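Local structure of periplasmic molybdate-binding protein (Azotobacter vinelandii, 1ATG) at residues A[11-16]-A[225-230]; A[19-22]-A[26-29]; A[38-43]-A[64-69]; A[210-213]-A[217-220]. The protein binds molybdate or tungstate in the periplasm, in a pocket between its two domains, and probably serves as the solute receptor of an ABC transporter. All coordinates share one frame; numbering follows the deposited sequence.

Contacts 1, 2 and 4 lie on the same side of the chain's centre, and contact 3 stands 22 to 25 Å from each of them, centre to centre. Contacts 1 and 2 share helix 11-25. Contact 4 joins helix 203-212 to helix 216-224, and the second segment of contact 1 follows helix 216-224 directly. Along the chain, contacts 2, 3 and 4 follow one another, all between the two segments of contact 1. F21 of contact 2 packs on W212 of contact 4, and V219 of contact 4 touches L229 of contact 1. Helix 203-212 is thereby packed on helix 11-25, and helix 216-224 on the tail that follows it.

Contact 1: residues A[11-16]-A[225-230]; sequences LGTLEQ and AGYVLP. With EDO (1,2-ethanediol), chain E.
T13, on helix 11-25, meets A225 and Y227 of the tail that follows helix 216-224. The closest touches are made by the T13 hydroxyl. OG1 of T13 lies 3.4 Å from CB of A225. The same OG1 comes in the plane of the Y227 ring, at its edge, 3.5 Å from CE2. T13 and Y227 lie alongside, pointing opposite ways. T13 holds OG1 beside its backbone N, opposite the carbonyl carbon (chi1 -52°), and this turns the hydroxyl to the tyrosine edge. The methyl CG2 is the looser branch, 4.0 Å from CB of A225. No hydrogen bond joins the two segments.

The polar bonds run outward. Y227 OH is hydrogen-bonded to OD1 of N9, a residue of the oxyanion site, and the tyrosine ring also meets F10 edge to face. The Y227 side chain is about 7 Å from the bound tungstate, nearest atoms. Q16 NE2 donates to O1 of an ethanediol at 2.7 Å, with an N-H...O angle of 158°; this molecule probably came from the crystallisation liquor.

The backbone explains the turn. G226 has positive phi and ends helix 216-224 in a Schellman motif, after which the chain leads to Y227.

T13, with the other neighbours of the ring, probably helps to place a tyrosine whose hydroxyl is hydrogen-bonded to N9. Y227 is thus second-shell and probably helps to hold N9 for the anion.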
loop_
_atom_site.group_PDB
_atom_site.type_symbol
_atom_site.label_atom_id
_atom_site.label_comp_id
_atom_site.label_asym_id
_atom_site.label_seq_id
_atom_site.Cartn_x
_atom_site.Cartn_y
_atom_site.Cartn_z
ATOM N N LEU A 11 1.018 -3.543 -5.530
ATOM C CA LEU A 11 1.043 -4.024 -6.906
ATOM C C LEU A 11 2.292 -4.801 -7.273
ATOM O O LEU A 11 2.206 -5.930 -7.783
ATOM C CB LEU A 11 0.876 -2.844 -7.872
ATOM C CG LEU A 11 0.925 -3.189 -9.368
ATOM C CD1 LEU A 11 -0.150 -4.194 -9.761
ATOM C CD2 LEU A 11 0.755 -1.908 -10.181
ATOM N N GLY A 12 3.470 -4.235 -7.060
ATOM C CA GLY A 12 4.715 -4.893 -7.434
ATOM C C GLY A 12 4.891 -6.204 -6.681
ATOM O O GLY A 12 5.350 -7.213 -7.238
ATOM N N THR A 13 4.521 -6.230 -5.407
ATOM C CA THR A 13 4.614 -7.453 -4.604
ATOM C C THR A 13 3.624 -8.496 -5.088
ATOM O O THR A 13 3.967 -9.683 -5.212
ATOM C CB THR A 13 4.427 -7.129 -3.120
ATOM O OG1 THR A 13 5.315 -6.076 -2.727
ATOM C CG2 THR A 13 4.714 -8.368 -2.276
ATOM N N LEU A 14 2.407 -8.069 -5.425
ATOM C CA LEU A 14 1.420 -9.012 -5.947
ATOM C C LEU A 14 1.876 -9.565 -7.294
ATOM O O LEU A 14 1.604 -10.743 -7.573
ATOM C CB LEU A 14 0.057 -8.333 -6.070
ATOM C CG LEU A 14 -1.051 -9.249 -6.605
ATOM C CD1 LEU A 14 -1.253 -10.492 -5.741
ATOM C CD2 LEU A 14 -2.359 -8.473 -6.706
ATOM N N GLU A 15 2.575 -8.782 -8.117
ATOM C CA GLU A 15 3.105 -9.314 -9.376
ATOM C C GLU A 15 4.102 -10.419 -9.075
ATOM O O GLU A 15 4.103 -11.474 -9.731
ATOM C CB GLU A 15 3.742 -8.194 -10.201
ATOM C CG GLU A 15 2.693 -7.252 -10.792
ATOM C CD GLU A 15 3.241 -5.956 -11.349
ATOM O OE1 GLU A 15 4.368 -5.568 -10.984
ATOM O OE2 GLU A 15 2.525 -5.296 -12.143
ATOM N N GLN A 16 4.974 -10.223 -8.092
ATOM C CA GLN A 16 5.914 -11.265 -7.690
ATOM C C GLN A 16 5.162 -12.488 -7.174
ATOM O O GLN A 16 5.493 -13.635 -7.535
ATOM C CB GLN A 16 6.887 -10.785 -6.618
ATOM C CG GLN A 16 7.826 -9.691 -7.092
ATOM C CD GLN A 16 8.643 -9.123 -5.956
ATOM O OE1 GLN A 16 8.135 -8.864 -4.862
ATOM N NE2 GLN A 16 9.934 -8.906 -6.179
ATOM N N ALA A 225 9.748 -7.752 0.485
ATOM C CA ALA A 225 9.273 -6.446 0.048
ATOM C C ALA A 225 9.148 -5.476 1.211
ATOM O O ALA A 225 8.676 -4.339 1.007
ATOM C CB ALA A 225 7.955 -6.590 -0.682
ATOM N N GLY A 226 9.536 -5.860 2.401
ATOM C CA GLY A 226 9.603 -4.986 3.551
ATOM C C GLY A 226 8.381 -4.969 4.443
ATOM O O GLY A 226 8.363 -4.245 5.443
ATOM N N TYR A 227 7.365 -5.764 4.123
ATOM C CA TYR A 227 6.181 -5.837 4.963
ATOM C C TYR A 227 6.467 -6.723 6.176
ATOM O O TYR A 227 7.345 -7.611 6.116
ATOM C CB TYR A 227 5.004 -6.477 4.211
ATOM C CG TYR A 227 4.533 -5.684 3.010
ATOM C CD1 TYR A 227 3.636 -4.641 3.148
ATOM C CD2 TYR A 227 4.990 -5.989 1.739
ATOM C CE1 TYR A 227 3.177 -3.906 2.064
ATOM C CE2 TYR A 227 4.558 -5.264 0.639
ATOM C CZ TYR A 227 3.661 -4.223 0.814
ATOM O OH TYR A 227 3.283 -3.523 -0.317
ATOM N N VAL A 228 5.695 -6.549 7.233
ATOM C CA VAL A 228 5.736 -7.501 8.342
ATOM C C VAL A 228 4.441 -8.300 8.327
ATOM O O VAL A 228 3.495 -7.989 7.591
ATOM C CB VAL A 228 5.938 -6.842 9.701
ATOM C CG1 VAL A 228 7.272 -6.144 9.783
ATOM C CG2 VAL A 228 4.840 -5.865 9.987
ATOM N N LEU A 229 4.399 -9.354 9.137
ATOM C CA LEU A 229 3.229 -10.211 9.260
ATOM C C LEU A 229 2.783 -10.181 10.723
ATOM O O LEU A 229 3.587 -9.896 11.607
ATOM C CB LEU A 229 3.543 -11.662 8.896
ATOM C CG LEU A 229 3.557 -12.054 7.417
ATOM C CD1 LEU A 229 2.155 -11.933 6.827
ATOM C CD2 LEU A 229 4.545 -11.266 6.573
ATOM N N PRO A 230 1.525 -10.462 10.990
ATOM C CA PRO A 230 1.074 -10.493 12.384
ATOM C C PRO A 230 1.898 -11.469 13.196
ATOM O O PRO A 230 2.302 -12.541 12.710
ATOM C CB PRO A 230 -0.377 -10.940 12.304
ATOM C CG PRO A 230 -0.804 -10.572 10.925
ATOM C CD PRO A 230 0.436 -10.788 10.062
HETATM C C1 EDO E . 12.087 -7.645 -3.159
HETATM O O1 EDO E . 11.993 -7.983 -4.654
HETATM C C2 EDO E . 12.735 -6.284 -2.847
HETATM O O2 EDO E . 12.311 -5.274 -3.969
#

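Contact 2: residues A[19-22]-A[26-29]; sequences GQFA and GHAV
The F21 ring meets H27 and V29 obliquely. Its CE2 is 3.7 Å from CB of H27, the atom by which the histidine makes this touch. Its CD2 is 4.4 Å from CG2 of V29, a looser apolar touch. F21 and H27 cross at a slant. The phenyl group reaches the outgoing chain because CG stands opposite the backbone N (chi1 -177°). Outside the two segments, the F21 ring meets F209 edge to face and also packs on W212.

This is the C-terminal end of helix 11-25, where the chain turns into strand 29-34 in the first beta-alpha-beta unit of the fold. Strand 29-34 runs parallel to strand 2-7, and V29 packs on L2 and V4 there. G26 is the first residue to leave helical geometry, with positive phi. Its N donates to O of A22 at 2.7 Å, with an N-H...O angle of 143°. The donor is tilted 28° from the carbonyl plane. A CA-H...O contact follows one step on, from CA of A22 to O of H27 at 3.1 Å. T25 adds a side-chain link: its OG1 is hydrogen-bonded to both F21 O and H27 N.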
loop_
_atom_site.group_PDB
_atom_site.type_symbol
_atom_site.label_atom_id
_atom_site.label_comp_id
_atom_site.label_asym_id
_atom_site.label_seq_id
_atom_site.Cartn_x
_atom_site.Cartn_y
_atom_site.Cartn_z
ATOM N N GLY A 19 3.381 -14.440 -9.992
ATOM C CA GLY A 19 4.378 -15.157 -10.767
ATOM C C GLY A 19 4.750 -16.464 -10.072
ATOM O O GLY A 19 4.825 -17.530 -10.710
ATOM N N GLN A 20 4.990 -16.413 -8.763
ATOM C CA GLN A 20 5.329 -17.627 -8.028
ATOM C C GLN A 20 4.146 -18.574 -7.955
ATOM O O GLN A 20 4.333 -19.805 -8.110
ATOM C CB GLN A 20 5.843 -17.255 -6.640
ATOM C CG GLN A 20 6.206 -18.442 -5.760
ATOM C CD GLN A 20 7.280 -19.329 -6.343
ATOM O OE1 GLN A 20 7.392 -20.512 -5.971
ATOM N NE2 GLN A 20 8.084 -18.842 -7.275
ATOM N N PHE A 21 2.935 -18.099 -7.748
ATOM C CA PHE A 21 1.755 -18.947 -7.658
ATOM C C PHE A 21 1.533 -19.658 -8.983
ATOM O O PHE A 21 1.147 -20.837 -9.025
ATOM C CB PHE A 21 0.546 -18.106 -7.258
ATOM C CG PHE A 21 -0.738 -18.853 -7.055
ATOM C CD1 PHE A 21 -0.893 -19.735 -5.994
ATOM C CD2 PHE A 21 -1.805 -18.664 -7.920
ATOM C CE1 PHE A 21 -2.085 -20.404 -5.803
ATOM C CE2 PHE A 21 -2.997 -19.337 -7.729
ATOM C CZ PHE A 21 -3.141 -20.215 -6.671
ATOM N N ALA A 22 1.774 -18.953 -10.089
ATOM C CA ALA A 22 1.656 -19.538 -11.426
ATOM C C ALA A 22 2.715 -20.598 -11.651
ATOM O O ALA A 22 2.391 -21.693 -12.165
ATOM C CB ALA A 22 1.773 -18.417 -12.453
ATOM N N GLY A 26 0.352 -23.513 -11.910
ATOM C CA GLY A 26 -0.098 -23.401 -13.291
ATOM C C GLY A 26 -1.238 -22.407 -13.444
ATOM O O GLY A 26 -1.687 -22.153 -14.569
ATOM N N HIS A 27 -1.729 -21.844 -12.345
ATOM C CA HIS A 27 -2.823 -20.891 -12.385
ATOM C C HIS A 27 -2.301 -19.474 -12.632
ATOM O O HIS A 27 -1.377 -19.011 -11.961
ATOM C CB HIS A 27 -3.623 -20.867 -11.081
ATOM C CG HIS A 27 -4.472 -22.065 -10.812
ATOM N ND1 HIS A 27 -5.598 -22.362 -11.551
ATOM C CD2 HIS A 27 -4.361 -23.039 -9.873
ATOM C CE1 HIS A 27 -6.141 -23.472 -11.086
ATOM N NE2 HIS A 27 -5.413 -23.905 -10.069
ATOM N N ALA A 28 -2.952 -18.790 -13.562
ATOM C CA ALA A 28 -2.614 -17.410 -13.884
ATOM C C ALA A 28 -3.640 -16.484 -13.237
ATOM O O ALA A 28 -4.819 -16.793 -13.092
ATOM C CB ALA A 28 -2.560 -17.205 -15.390
ATOM N N VAL A 29 -3.160 -15.342 -12.761
ATOM C CA VAL A 29 -4.022 -14.357 -12.112
ATOM C C VAL A 29 -4.046 -13.095 -12.971
ATOM O O VAL A 29 -3.024 -12.780 -13.572
ATOM C CB VAL A 29 -3.476 -14.050 -10.708
ATOM C CG1 VAL A 29 -4.029 -12.761 -10.124
ATOM C CG2 VAL A 29 -3.754 -15.222 -9.771
#

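Contact 3: residues A[38-43]-A[64-69]; sequences PVYAQI and DNQGFA. With EDO (1,2-ethanediol), chain F.
Two helices of the N-terminal part of the chain come together here: helix 36-44, which starts at the anion-binding S36, and the end of helix 58-65. Helix 58-65 gives way to a Schellman motif, with G67 at positive phi. G67 N bonds back to D64 O at 3.3 Å.

Y40 and Q66 make the polar link. The phenol OH of Y40 donates to OE1 of Q66 at 2.6 Å. It arrives in the plane of the amide, on a lone pair, with a C=O...O angle of 105°. The side chains cross at about a right angle, and the ring and amide planes are 62° apart. Y40 reaches over because its CG is placed opposite the backbone N (chi1 162°), while Q66 extends beyond CG to bring its amide to the phenol. The same ring takes a cation-pi contact from K62.

Beside this bond the touch is loose. CD1 of F68 is 4.1 Å from O of I43, and the ring meets it obliquely. L63 packs on both I43 and F68.

The short phenol-to-amide bond ties Q66, past the end of helix 58-65, to helix 36-44, whereas the I43-F68 part rests on van der Waals packing. The bond probably orients the hydroxyl hydrogen toward OE1.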
loop_
_atom_site.group_PDB
_atom_site.type_symbol
_atom_site.label_atom_id
_atom_site.label_comp_id
_atom_site.label_asym_id
_atom_site.label_seq_id
_atom_site.Cartn_x
_atom_site.Cartn_y
_atom_site.Cartn_z
ATOM N N PRO A 38 -11.431 3.877 -3.693
ATOM C CA PRO A 38 -12.080 3.679 -4.982
ATOM C C PRO A 38 -12.289 2.208 -5.295
ATOM O O PRO A 38 -13.336 1.842 -5.869
ATOM C CB PRO A 38 -11.201 4.369 -6.008
ATOM C CG PRO A 38 -10.291 5.241 -5.236
ATOM C CD PRO A 38 -10.241 4.749 -3.821
ATOM N N VAL A 39 -11.330 1.336 -4.956
ATOM C CA VAL A 39 -11.530 -0.095 -5.212
ATOM C C VAL A 39 -12.688 -0.617 -4.374
ATOM O O VAL A 39 -13.524 -1.368 -4.917
ATOM C CB VAL A 39 -10.243 -0.896 -4.981
ATOM C CG1 VAL A 39 -10.516 -2.397 -5.059
ATOM C CG2 VAL A 39 -9.177 -0.518 -5.991
ATOM N N TYR A 40 -12.783 -0.230 -3.123
ATOM C CA TYR A 40 -13.917 -0.587 -2.280
ATOM C C TYR A 40 -15.216 -0.147 -2.971
ATOM O O TYR A 40 -16.163 -0.933 -3.033
ATOM C CB TYR A 40 -13.780 0.116 -0.927
ATOM C CG TYR A 40 -15.081 0.163 -0.154
ATOM C CD1 TYR A 40 -15.481 -0.919 0.622
ATOM C CD2 TYR A 40 -15.924 1.267 -0.218
ATOM C CE1 TYR A 40 -16.680 -0.905 1.312
ATOM C CE2 TYR A 40 -17.121 1.292 0.469
ATOM C CZ TYR A 40 -17.492 0.208 1.233
ATOM O OH TYR A 40 -18.693 0.243 1.912
ATOM N N ALA A 41 -15.248 1.106 -3.440
ATOM C CA ALA A 41 -16.472 1.604 -4.078
ATOM C C ALA A 41 -16.806 0.833 -5.334
ATOM O O ALA A 41 -18.008 0.608 -5.612
ATOM C CB ALA A 41 -16.356 3.092 -4.358
ATOM N N GLN A 42 -15.826 0.426 -6.115
ATOM C CA GLN A 42 -16.052 -0.371 -7.302
ATOM C C GLN A 42 -16.638 -1.718 -6.907
ATOM O O GLN A 42 -17.559 -2.202 -7.586
ATOM C CB GLN A 42 -14.757 -0.591 -8.081
ATOM C CG GLN A 42 -14.246 0.628 -8.834
ATOM C CD GLN A 42 -12.872 0.387 -9.428
ATOM O OE1 GLN A 42 -12.700 0.341 -10.643
ATOM N NE2 GLN A 42 -11.881 0.231 -8.557
ATOM N N ILE A 43 -16.132 -2.338 -5.841
ATOM C CA ILE A 43 -16.672 -3.629 -5.399
ATOM C C ILE A 43 -18.117 -3.478 -4.957
ATOM O O ILE A 43 -18.933 -4.353 -5.314
ATOM C CB ILE A 43 -15.774 -4.267 -4.326
ATOM C CG1 ILE A 43 -14.437 -4.645 -4.976
ATOM C CG2 ILE A 43 -16.444 -5.481 -3.694
ATOM C CD1 ILE A 43 -13.327 -4.975 -3.989
ATOM N N ASP A 64 -17.270 -6.859 4.551
ATOM C CA ASP A 64 -17.743 -8.016 5.311
ATOM C C ASP A 64 -19.076 -7.692 5.970
ATOM O O ASP A 64 -20.048 -8.453 5.857
ATOM C CB ASP A 64 -16.703 -8.408 6.352
ATOM C CG ASP A 64 -16.600 -9.890 6.635
ATOM O OD1 ASP A 64 -17.501 -10.661 6.236
ATOM O OD2 ASP A 64 -15.597 -10.301 7.264
ATOM N N ASN A 65 -19.167 -6.553 6.646
ATOM C CA ASN A 65 -20.373 -6.108 7.321
ATOM C C ASN A 65 -21.551 -5.893 6.378
ATOM O O ASN A 65 -22.698 -6.177 6.740
ATOM C CB ASN A 65 -20.119 -4.791 8.065
ATOM C CG ASN A 65 -19.143 -4.912 9.210
ATOM O OD1 ASN A 65 -18.843 -6.010 9.680
ATOM N ND2 ASN A 65 -18.632 -3.767 9.656
ATOM N N GLN A 66 -21.299 -5.386 5.180
ATOM C CA GLN A 66 -22.322 -5.101 4.193
ATOM C C GLN A 66 -22.713 -6.288 3.326
ATOM O O GLN A 66 -23.564 -6.150 2.443
ATOM C CB GLN A 66 -21.849 -3.947 3.294
ATOM C CG GLN A 66 -21.702 -2.645 4.061
ATOM C CD GLN A 66 -20.639 -1.718 3.510
ATOM O OE1 GLN A 66 -20.102 -1.939 2.427
ATOM N NE2 GLN A 66 -20.345 -0.680 4.284
ATOM N N GLY A 67 -22.093 -7.437 3.522
ATOM C CA GLY A 67 -22.405 -8.649 2.800
ATOM C C GLY A 67 -21.727 -8.824 1.461
ATOM O O GLY A 67 -22.106 -9.717 0.702
ATOM N N PHE A 68 -20.710 -8.011 1.159
ATOM C CA PHE A 68 -20.024 -8.137 -0.118
ATOM C C PHE A 68 -18.838 -9.095 -0.050
ATOM O O PHE A 68 -18.367 -9.535 -1.095
ATOM C CB PHE A 68 -19.512 -6.768 -0.593
ATOM C CG PHE A 68 -20.618 -5.866 -1.057
ATOM C CD1 PHE A 68 -21.138 -6.022 -2.327
ATOM C CD2 PHE A 68 -21.128 -4.876 -0.234
ATOM C CE1 PHE A 68 -22.164 -5.206 -2.776
ATOM C CE2 PHE A 68 -22.147 -4.054 -0.679
ATOM C CZ PHE A 68 -22.666 -4.232 -1.942
ATOM N N ALA A 69 -18.347 -9.354 1.151
ATOM C CA ALA A 69 -17.202 -10.244 1.323
ATOM C C ALA A 69 -17.650 -11.643 1.731
ATOM O O ALA A 69 -18.641 -11.786 2.450
ATOM C CB ALA A 69 -16.247 -9.683 2.373
HETATM C C1 EDO F . -9.174 -0.717 -10.106
HETATM O O1 EDO F . -10.404 -1.616 -9.960
HETATM C C2 EDO F . -8.817 -0.296 -11.540
HETATM O O2 EDO F . -10.043 0.456 -12.161
#

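Contact 4: residues A[210-213]-A[217-220]; sequences MSWM and KAVA
A218 lies over one face of the W212 indole, and this is the tight part of the contact. Its methyl CB stands 3.9 Å from the centroid of the six-membered ring, 14° off the ring normal. This is a CH-pi contact. The nearest ring atom is CZ3, at 3.8 Å from CB of A218. The indole face is brought against the methyl because W212 carries CG opposite its backbone N (chi1 -179°). Two backbone carbonyls close in on the same methyl. O of W212 is 3.3 Å from CB of A218, and O of M213 is 3.6 Å from it. The small alanine side chain thus fits between an aromatic face and the turn of the backbone.

The rest is looser. V219 only brings CG2 to 4.2 Å from O of M213. One water links the two backbones. Water 1 donates to O of W212 at 2.8 Å and accepts from N of A218 at 2.9 Å. It also lies above the indole plane, toward the ring's rim. The water therefore bridges the two segments where no direct hydrogen bond joins them.

The contact sits at the short connection between helix 203-212 and helix 216-224. Helix 11-25 packs against it: L17 and Q20 touch W212, and NE1 of W212 is hydrogen-bonded to OE1 of Q24. The M213 side chain packs on L17, on F75 of strand 75-86 and on F53 of strand 51-53.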
loop_
_atom_site.group_PDB
_atom_site.type_symbol
_atom_site.label_atom_id
_atom_site.label_comp_id
_atom_site.label_asym_id
_atom_site.label_seq_id
_atom_site.Cartn_x
_atom_site.Cartn_y
_atom_site.Cartn_z
ATOM N N MET A 210 -5.941 -17.579 -1.372
ATOM C CA MET A 210 -5.944 -16.958 -0.055
ATOM C C MET A 210 -5.185 -17.822 0.951
ATOM O O MET A 210 -4.470 -17.297 1.810
ATOM C CB MET A 210 -7.361 -16.650 0.408
ATOM C CG MET A 210 -8.030 -15.548 -0.406
ATOM S SD MET A 210 -7.430 -13.883 -0.066
ATOM C CE MET A 210 -8.575 -13.431 1.244
ATOM N N SER A 211 -5.313 -19.146 0.838
ATOM C CA SER A 211 -4.567 -20.063 1.690
ATOM C C SER A 211 -3.077 -19.995 1.365
ATOM O O SER A 211 -2.229 -19.898 2.247
ATOM C CB SER A 211 -5.053 -21.508 1.538
ATOM O OG SER A 211 -4.173 -22.410 2.203
ATOM N N TRP A 212 -2.750 -19.972 0.083
ATOM C CA TRP A 212 -1.377 -19.887 -0.385
ATOM C C TRP A 212 -0.695 -18.606 0.095
ATOM O O TRP A 212 0.474 -18.587 0.474
ATOM C CB TRP A 212 -1.338 -19.959 -1.917
ATOM C CG TRP A 212 0.061 -19.911 -2.457
ATOM C CD1 TRP A 212 0.936 -20.948 -2.608
ATOM C CD2 TRP A 212 0.735 -18.742 -2.935
ATOM N NE1 TRP A 212 2.121 -20.487 -3.118
ATOM C CE2 TRP A 212 2.020 -19.131 -3.340
ATOM C CE3 TRP A 212 0.377 -17.386 -3.047
ATOM C CZ2 TRP A 212 2.950 -18.238 -3.849
ATOM C CZ3 TRP A 212 1.304 -16.505 -3.570
ATOM C CH2 TRP A 212 2.575 -16.922 -3.961
ATOM N N MET A 213 -1.462 -17.501 0.132
ATOM C CA MET A 213 -0.952 -16.228 0.614
ATOM C C MET A 213 -0.460 -16.248 2.046
ATOM O O MET A 213 0.320 -15.369 2.435
ATOM C CB MET A 213 -2.053 -15.167 0.504
ATOM C CG MET A 213 -2.241 -14.658 -0.918
ATOM S SD MET A 213 -0.863 -13.675 -1.533
ATOM C CE MET A 213 -0.770 -12.390 -0.282
ATOM N N LYS A 217 6.202 -19.619 1.161
ATOM C CA LYS A 217 6.801 -18.920 0.023
ATOM C C LYS A 217 6.193 -17.536 -0.168
ATOM O O LYS A 217 6.932 -16.585 -0.403
ATOM C CB LYS A 217 6.721 -19.781 -1.231
ATOM C CG LYS A 217 7.781 -20.879 -1.294
ATOM C CD LYS A 217 9.159 -20.295 -1.567
ATOM C CE LYS A 217 10.104 -21.312 -2.181
ATOM N NZ LYS A 217 11.531 -20.896 -2.060
ATOM N N ALA A 218 4.871 -17.455 -0.027
ATOM C CA ALA A 218 4.232 -16.130 -0.134
ATOM C C ALA A 218 4.719 -15.205 0.972
ATOM O O ALA A 218 5.036 -14.034 0.737
ATOM C CB ALA A 218 2.724 -16.282 -0.057
ATOM N N VAL A 219 4.775 -15.709 2.210
ATOM C CA VAL A 219 5.238 -14.873 3.324
ATOM C C VAL A 219 6.656 -14.397 3.090
ATOM O O VAL A 219 6.994 -13.245 3.407
ATOM C CB VAL A 219 5.071 -15.619 4.660
ATOM C CG1 VAL A 219 5.834 -14.958 5.802
ATOM C CG2 VAL A 219 3.601 -15.721 5.052
ATOM N N ALA A 220 7.532 -15.254 2.539
ATOM C CA ALA A 220 8.902 -14.837 2.286
ATOM C C ALA A 220 8.959 -13.723 1.248
ATOM O O ALA A 220 9.736 -12.769 1.408
ATOM C CB ALA A 220 9.760 -16.027 1.879
HETATM O O HOH W 1 3.044 -19.659 0.086
#